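Long-range contact in KaiC-like domain-containing protein (Pyrococcus horikoshii, PDB 3BS4), which is of unknown function but carries a KaiC-like domain, probably of the RecA-type fold, and was crystallised with an unidentified peptide bound: residues E140-L152 / P181-D194. Sequence-based numbering, arbitrary orientation. Where two conformers were deposited one is given.
Sequences ELYGFAISMSGYL and PRGTNFWLWEGVKD
Phe186, which with Met148 and Ser149 buries the most surface here, sets its ring against that of Phe144: the two rings run alongside each other from neighbouring strands, their planes only 7° apart but slid so far that overlap is slight, with Phe144 CE1 3.6 Å from Phe186 CD2. At the Phe186 edge, in its plane, stand Tyr142 CD1 and the Gly143 carbonyl, while Leu38 of helix 34-47 packs on both phenylalanines. Five backbone bonds, from Thr184 N to Leu141 O through Leu188 N to Ala145 O, join the parallel strands, whose axes approach to 4.5 Å. These are adjacent central strands, consistent with the RecA-like α/β fold expected of a KaiC-like domain, joined by a beta-alpha-beta crossover through helices 157-173 and 175-178. Past Ala145 the pairing changes: the peptide bond before Ser147 is cis, and Met148 N meets Leu188 O almost straight on (N-H...O 170°). Bent at chi2 (-63°) and chi3, the Met148 chain lies over one face of the Trp187 indole, CE 3.7 Å from the six-ring centroid and SD over the five-membered ring, a Met-aromatic contact; Trp187 NE1 reaches the bound peptide's backbone. Ser149 sits on a face of Trp189, its CA 3.7 Å from the six-ring centroid, and its OG accepts Glu190 N at 2.9 Å. Leu152 CD1 approaches Trp189 CH2 at 3.8 Å. With the indole of Trp189 cut back to an alanine, Ser149 and Leu152 would probably face a gap and the Val192 carbonyl would lose the indole N-H. Ser147 OG donates to the anti lone pair of Glu190 OE2, an oxygen also bound by Tyr59.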
loop_
_atom_site.group_PDB
_atom_site.type_symbol
_atom_site.label_atom_id
_atom_site.label_comp_id
_atom_site.label_asym_id
_atom_site.label_seq_id
_atom_site.Cartn_x
_atom_site.Cartn_y
_atom_site.Cartn_z
ATOM N N GLU A 140 -14.137 -1.821 -7.165
ATOM C CA GLU A 140 -12.960 -0.976 -7.275
ATOM C C GLU A 140 -11.705 -1.832 -7.111
ATOM O O GLU A 140 -11.732 -2.858 -6.431
ATOM C CB GLU A 140 -12.994 0.141 -6.230
ATOM C CG GLU A 140 -14.005 1.238 -6.535
ATOM C CD GLU A 140 -13.713 1.997 -7.817
ATOM O OE1 GLU A 140 -12.531 2.096 -8.234
ATOM O OE2 GLU A 140 -14.681 2.515 -8.423
ATOM N N LEU A 141 -10.619 -1.401 -7.761
ATOM C CA LEU A 141 -9.311 -2.038 -7.620
ATOM C C LEU A 141 -8.414 -1.162 -6.760
ATOM O O LEU A 141 -8.283 0.046 -6.999
ATOM C CB LEU A 141 -8.646 -2.264 -8.983
ATOM C CG LEU A 141 -7.216 -2.820 -8.998
ATOM C CD1 LEU A 141 -7.119 -4.214 -8.363
ATOM C CD2 LEU A 141 -6.656 -2.820 -10.429
ATOM N N TYR A 142 -7.815 -1.782 -5.755
ATOM C CA TYR A 142 -6.877 -1.073 -4.885
ATOM C C TYR A 142 -5.555 -1.798 -4.909
ATOM O O TYR A 142 -5.536 -3.017 -5.001
ATOM C CB TYR A 142 -7.391 -1.055 -3.451
ATOM C CG TYR A 142 -8.646 -0.249 -3.299
ATOM C CD1 TYR A 142 -8.587 1.134 -3.144
ATOM C CD2 TYR A 142 -9.905 -0.866 -3.322
ATOM C CE1 TYR A 142 -9.762 1.895 -3.006
ATOM C CE2 TYR A 142 -11.066 -0.116 -3.198
ATOM C CZ TYR A 142 -10.993 1.252 -3.033
ATOM O OH TYR A 142 -12.151 1.992 -2.885
ATOM N N GLY A 143 -4.457 -1.049 -4.807
ATOM C CA GLY A 143 -3.134 -1.654 -4.610
ATOM C C GLY A 143 -2.555 -1.188 -3.293
ATOM O O GLY A 143 -2.833 -0.065 -2.835
ATOM N N PHE A 144 -1.778 -2.071 -2.669
ATOM C CA PHE A 144 -1.064 -1.735 -1.427
ATOM C C PHE A 144 0.366 -2.183 -1.554
ATOM O O PHE A 144 0.592 -3.343 -1.913
ATOM C CB PHE A 144 -1.709 -2.450 -0.239
ATOM C CG PHE A 144 -3.097 -1.953 0.070
ATOM C CD1 PHE A 144 -3.296 -1.017 1.075
ATOM C CD2 PHE A 144 -4.201 -2.396 -0.663
ATOM C CE1 PHE A 144 -4.567 -0.522 1.356
ATOM C CE2 PHE A 144 -5.491 -1.903 -0.386
ATOM C CZ PHE A 144 -5.669 -0.968 0.625
ATOM N N ALA A 145 1.329 -1.292 -1.293
ATOM C CA ALA A 145 2.758 -1.689 -1.288
ATOM C C ALA A 145 3.308 -1.590 0.136
ATOM O O ALA A 145 3.426 -0.479 0.683
ATOM C CB ALA A 145 3.581 -0.796 -2.239
ATOM N N ILE A 146 3.620 -2.763 0.704
ATOM C CA ILE A 146 3.979 -2.874 2.107
ATOM C C ILE A 146 5.365 -3.515 2.225
ATOM O O ILE A 146 5.503 -4.735 2.159
ATOM C CB ILE A 146 2.947 -3.701 2.914
ATOM C CG1 ILE A 146 1.511 -3.216 2.636
ATOM C CG2 ILE A 146 3.279 -3.635 4.402
ATOM C CD1 ILE A 146 0.413 -4.140 3.143
ATOM N N SER A 147 6.412 -2.700 2.355
ATOM C CA SER A 147 6.396 -1.250 2.334
ATOM C C SER A 147 7.530 -0.712 1.505
ATOM O O SER A 147 8.472 -1.455 1.180
ATOM C CB SER A 147 6.773 -0.768 3.757
ATOM O OG SER A 147 5.839 -1.262 4.713
ATOM N N MET A 148 7.431 0.523 1.037
ATOM C CA MET A 148 8.169 0.955 -0.132
ATOM C C MET A 148 9.575 1.200 0.514
ATOM O O MET A 148 10.624 1.130 -0.145
ATOM C CB MET A 148 7.640 2.292 -0.641
ATOM C CG MET A 148 6.366 2.154 -1.480
ATOM S SD MET A 148 6.610 1.201 -3.007
ATOM C CE MET A 148 7.663 2.394 -3.902
ATOM N N SER A 149 9.604 1.461 1.829
ATOM C CA SER A 149 10.863 1.607 2.572
ATOM C C SER A 149 11.699 0.316 2.561
ATOM O O SER A 149 12.924 0.349 2.752
ATOM C CB SER A 149 10.580 2.090 4.022
ATOM O OG SER A 149 9.550 1.307 4.620
ATOM N N GLY A 150 11.044 -0.820 2.309
ATOM C CA GLY A 150 11.734 -2.109 2.236
ATOM C C GLY A 150 12.774 -2.187 1.133
ATOM O O GLY A 150 13.720 -2.981 1.226
ATOM N N TYR A 151 12.615 -1.392 0.074
ATOM C CA TYR A 151 13.583 -1.441 -1.034
ATOM C C TYR A 151 14.987 -1.056 -0.590
ATOM O O TYR A 151 15.942 -1.470 -1.209
ATOM C CB TYR A 151 13.122 -0.577 -2.206
ATOM C CG TYR A 151 11.937 -1.191 -2.901
ATOM C CD1 TYR A 151 12.032 -2.465 -3.462
ATOM C CD2 TYR A 151 10.708 -0.508 -2.976
ATOM C CE1 TYR A 151 10.941 -3.059 -4.099
ATOM C CE2 TYR A 151 9.600 -1.110 -3.608
ATOM C CZ TYR A 151 9.736 -2.370 -4.165
ATOM O OH TYR A 151 8.669 -2.999 -4.783
ATOM N N LEU A 152 15.097 -0.248 0.456
ATOM C CA LEU A 152 16.412 0.164 0.932
ATOM C C LEU A 152 17.189 -0.993 1.561
ATOM O O LEU A 152 18.390 -0.842 1.852
ATOM C CB LEU A 152 16.285 1.351 1.891
ATOM C CG LEU A 152 15.798 2.660 1.260
ATOM C CD1 LEU A 152 15.510 3.712 2.324
ATOM C CD2 LEU A 152 16.831 3.211 0.252
ATOM N N PRO A 181 -8.379 -1.637 -16.408
ATOM C CA PRO A 181 -8.696 -0.622 -15.413
ATOM C C PRO A 181 -7.505 -0.374 -14.496
ATOM O O PRO A 181 -6.747 -1.295 -14.200
ATOM C CB PRO A 181 -9.841 -1.251 -14.624
ATOM C CG PRO A 181 -10.507 -2.146 -15.635
ATOM C CD PRO A 181 -9.355 -2.743 -16.360
ATOM N N ARG A 182 -7.339 0.878 -14.093
ATOM C CA ARG A 182 -6.273 1.255 -13.177
ATOM C C ARG A 182 -6.802 1.228 -11.743
ATOM O O ARG A 182 -8.021 1.240 -11.498
ATOM C CB ARG A 182 -5.730 2.649 -13.532
ATOM C CG ARG A 182 -4.682 2.668 -14.664
ATOM C CD ARG A 182 -4.151 4.101 -14.885
ATOM N NE ARG A 182 -2.986 4.212 -15.775
ATOM C CZ ARG A 182 -1.721 4.324 -15.361
ATOM N NH1 ARG A 182 -1.429 4.317 -14.060
ATOM N NH2 ARG A 182 -0.729 4.436 -16.248
ATOM N N GLY A 183 -5.890 1.192 -10.786
ATOM C CA GLY A 183 -6.308 1.146 -9.387
ATOM C C GLY A 183 -6.054 2.433 -8.628
ATOM O O GLY A 183 -5.524 3.414 -9.178
ATOM N N THR A 184 -6.468 2.411 -7.369
ATOM C CA THR A 184 -6.155 3.451 -6.396
ATOM C C THR A 184 -5.173 2.770 -5.457
ATOM O O THR A 184 -5.429 1.660 -4.981
ATOM C CB THR A 184 -7.427 3.913 -5.687
ATOM O OG1 THR A 184 -8.339 4.403 -6.690
ATOM C CG2 THR A 184 -7.135 5.040 -4.682
ATOM N N ASN A 185 -4.048 3.436 -5.192
ATOM C CA ASN A 185 -2.885 2.769 -4.602
ATOM C C ASN A 185 -2.457 3.393 -3.306
ATOM O O ASN A 185 -2.454 4.613 -3.178
ATOM C CB ASN A 185 -1.726 2.796 -5.599
ATOM C CG ASN A 185 -1.988 1.874 -6.772
ATOM O OD1 ASN A 185 -1.860 0.657 -6.643
ATOM N ND2 ASN A 185 -2.399 2.439 -7.898
ATOM N N PHE A 186 -2.086 2.538 -2.358
ATOM C CA PHE A 186 -1.545 2.973 -1.068
ATOM C C PHE A 186 -0.140 2.464 -0.920
ATOM O O PHE A 186 0.108 1.276 -1.062
ATOM C CB PHE A 186 -2.383 2.420 0.081
ATOM C CG PHE A 186 -3.776 2.959 0.128
ATOM C CD1 PHE A 186 -4.100 3.987 1.001
ATOM C CD2 PHE A 186 -4.767 2.413 -0.679
ATOM C CE1 PHE A 186 -5.415 4.486 1.069
ATOM C CE2 PHE A 186 -6.088 2.923 -0.629
ATOM C CZ PHE A 186 -6.392 3.959 0.257
ATOM N N TRP A 187 0.777 3.374 -0.623
ATOM C CA TRP A 187 2.158 3.011 -0.324
ATOM C C TRP A 187 2.386 3.221 1.158
ATOM O O TRP A 187 2.004 4.254 1.695
ATOM C CB TRP A 187 3.123 3.953 -1.058
ATOM C CG TRP A 187 3.278 3.637 -2.498
ATOM C CD1 TRP A 187 2.680 2.604 -3.180
ATOM C CD2 TRP A 187 4.132 4.299 -3.435
ATOM N NE1 TRP A 187 3.103 2.596 -4.495
ATOM C CE2 TRP A 187 4.003 3.618 -4.672
ATOM C CE3 TRP A 187 4.984 5.414 -3.360
ATOM C CZ2 TRP A 187 4.687 4.023 -5.831
ATOM C CZ3 TRP A 187 5.661 5.815 -4.518
ATOM C CH2 TRP A 187 5.512 5.108 -5.726
ATOM N N LEU A 188 3.058 2.278 1.806
ATOM C CA LEU A 188 3.468 2.477 3.190
ATOM C C LEU A 188 4.965 2.786 3.221
ATOM O O LEU A 188 5.740 2.114 2.555
ATOM C CB LEU A 188 3.172 1.211 4.013
ATOM C CG LEU A 188 3.545 1.252 5.505
ATOM C CD1 LEU A 188 2.754 2.359 6.259
ATOM C CD2 LEU A 188 3.329 -0.097 6.166
ATOM N N TRP A 189 5.380 3.755 4.037
ATOM C CA TRP A 189 6.814 3.971 4.250
ATOM C C TRP A 189 7.063 3.992 5.750
ATOM O O TRP A 189 6.478 4.812 6.439
ATOM C CB TRP A 189 7.282 5.302 3.629
ATOM C CG TRP A 189 8.766 5.541 3.783
ATOM C CD1 TRP A 189 9.412 5.980 4.891
ATOM C CD2 TRP A 189 9.769 5.359 2.772
ATOM N NE1 TRP A 189 10.782 6.068 4.652
ATOM C CE2 TRP A 189 11.021 5.678 3.360
ATOM C CE3 TRP A 189 9.738 4.920 1.444
ATOM C CZ2 TRP A 189 12.232 5.596 2.644
ATOM C CZ3 TRP A 189 10.944 4.821 0.737
ATOM C CH2 TRP A 189 12.167 5.170 1.337
ATOM N N GLU A 190 7.912 3.075 6.235
ATOM C CA GLU A 190 8.171 2.927 7.674
ATOM C C GLU A 190 9.482 3.596 8.035
ATOM O O GLU A 190 10.539 3.188 7.548
ATOM C CB GLU A 190 8.190 1.434 8.047
ATOM C CG GLU A 190 6.858 0.759 7.732
ATOM C CD GLU A 190 6.796 -0.705 8.134
ATOM O OE1 GLU A 190 6.913 -1.022 9.339
ATOM O OE2 GLU A 190 6.591 -1.539 7.249
ATOM N N GLY A 191 9.403 4.617 8.882
ATOM C CA GLY A 191 10.611 5.296 9.385
ATOM C C GLY A 191 11.054 6.435 8.491
ATOM O O GLY A 191 10.253 7.011 7.738
ATOM N N VAL A 192 12.328 6.799 8.586
ATOM C CA VAL A 192 12.850 7.857 7.723
ATOM C C VAL A 192 13.782 7.188 6.738
ATOM O O VAL A 192 13.440 7.042 5.549
ATOM C CB VAL A 192 13.535 8.989 8.541
ATOM C CG1 VAL A 192 14.006 10.099 7.621
ATOM C CG2 VAL A 192 12.540 9.532 9.579
ATOM N N LYS A 193 14.935 6.739 7.247
ATOM C CA LYS A 193 15.889 5.874 6.528
ATOM C C LYS A 193 16.737 6.573 5.463
ATOM O O LYS A 193 17.973 6.460 5.487
ATOM C CB LYS A 193 15.207 4.631 5.947
ATOM C CG LYS A 193 14.535 3.760 7.014
ATOM C CD LYS A 193 13.909 2.506 6.434
ATOM C CE LYS A 193 13.509 1.520 7.552
ATOM N NZ LYS A 193 12.732 2.147 8.658
ATOM N N ASP A 194 16.090 7.249 4.517
ATOM C CA ASP A 194 16.813 8.075 3.542
ATOM C C ASP A 194 15.949 9.239 3.111
ATOM O O ASP A 194 14.910 9.050 2.485
ATOM C CB ASP A 194 17.247 7.268 2.320
ATOM C CG ASP A 194 18.152 8.073 1.394
ATOM O OD1 ASP A 194 19.388 8.016 1.567
ATOM O OD2 ASP A 194 17.623 8.814 0.531
HETATM O O HOH W 1 -9.797 2.384 -7.595
HETATM O O HOH W 2 -10.734 0.557 -10.172
#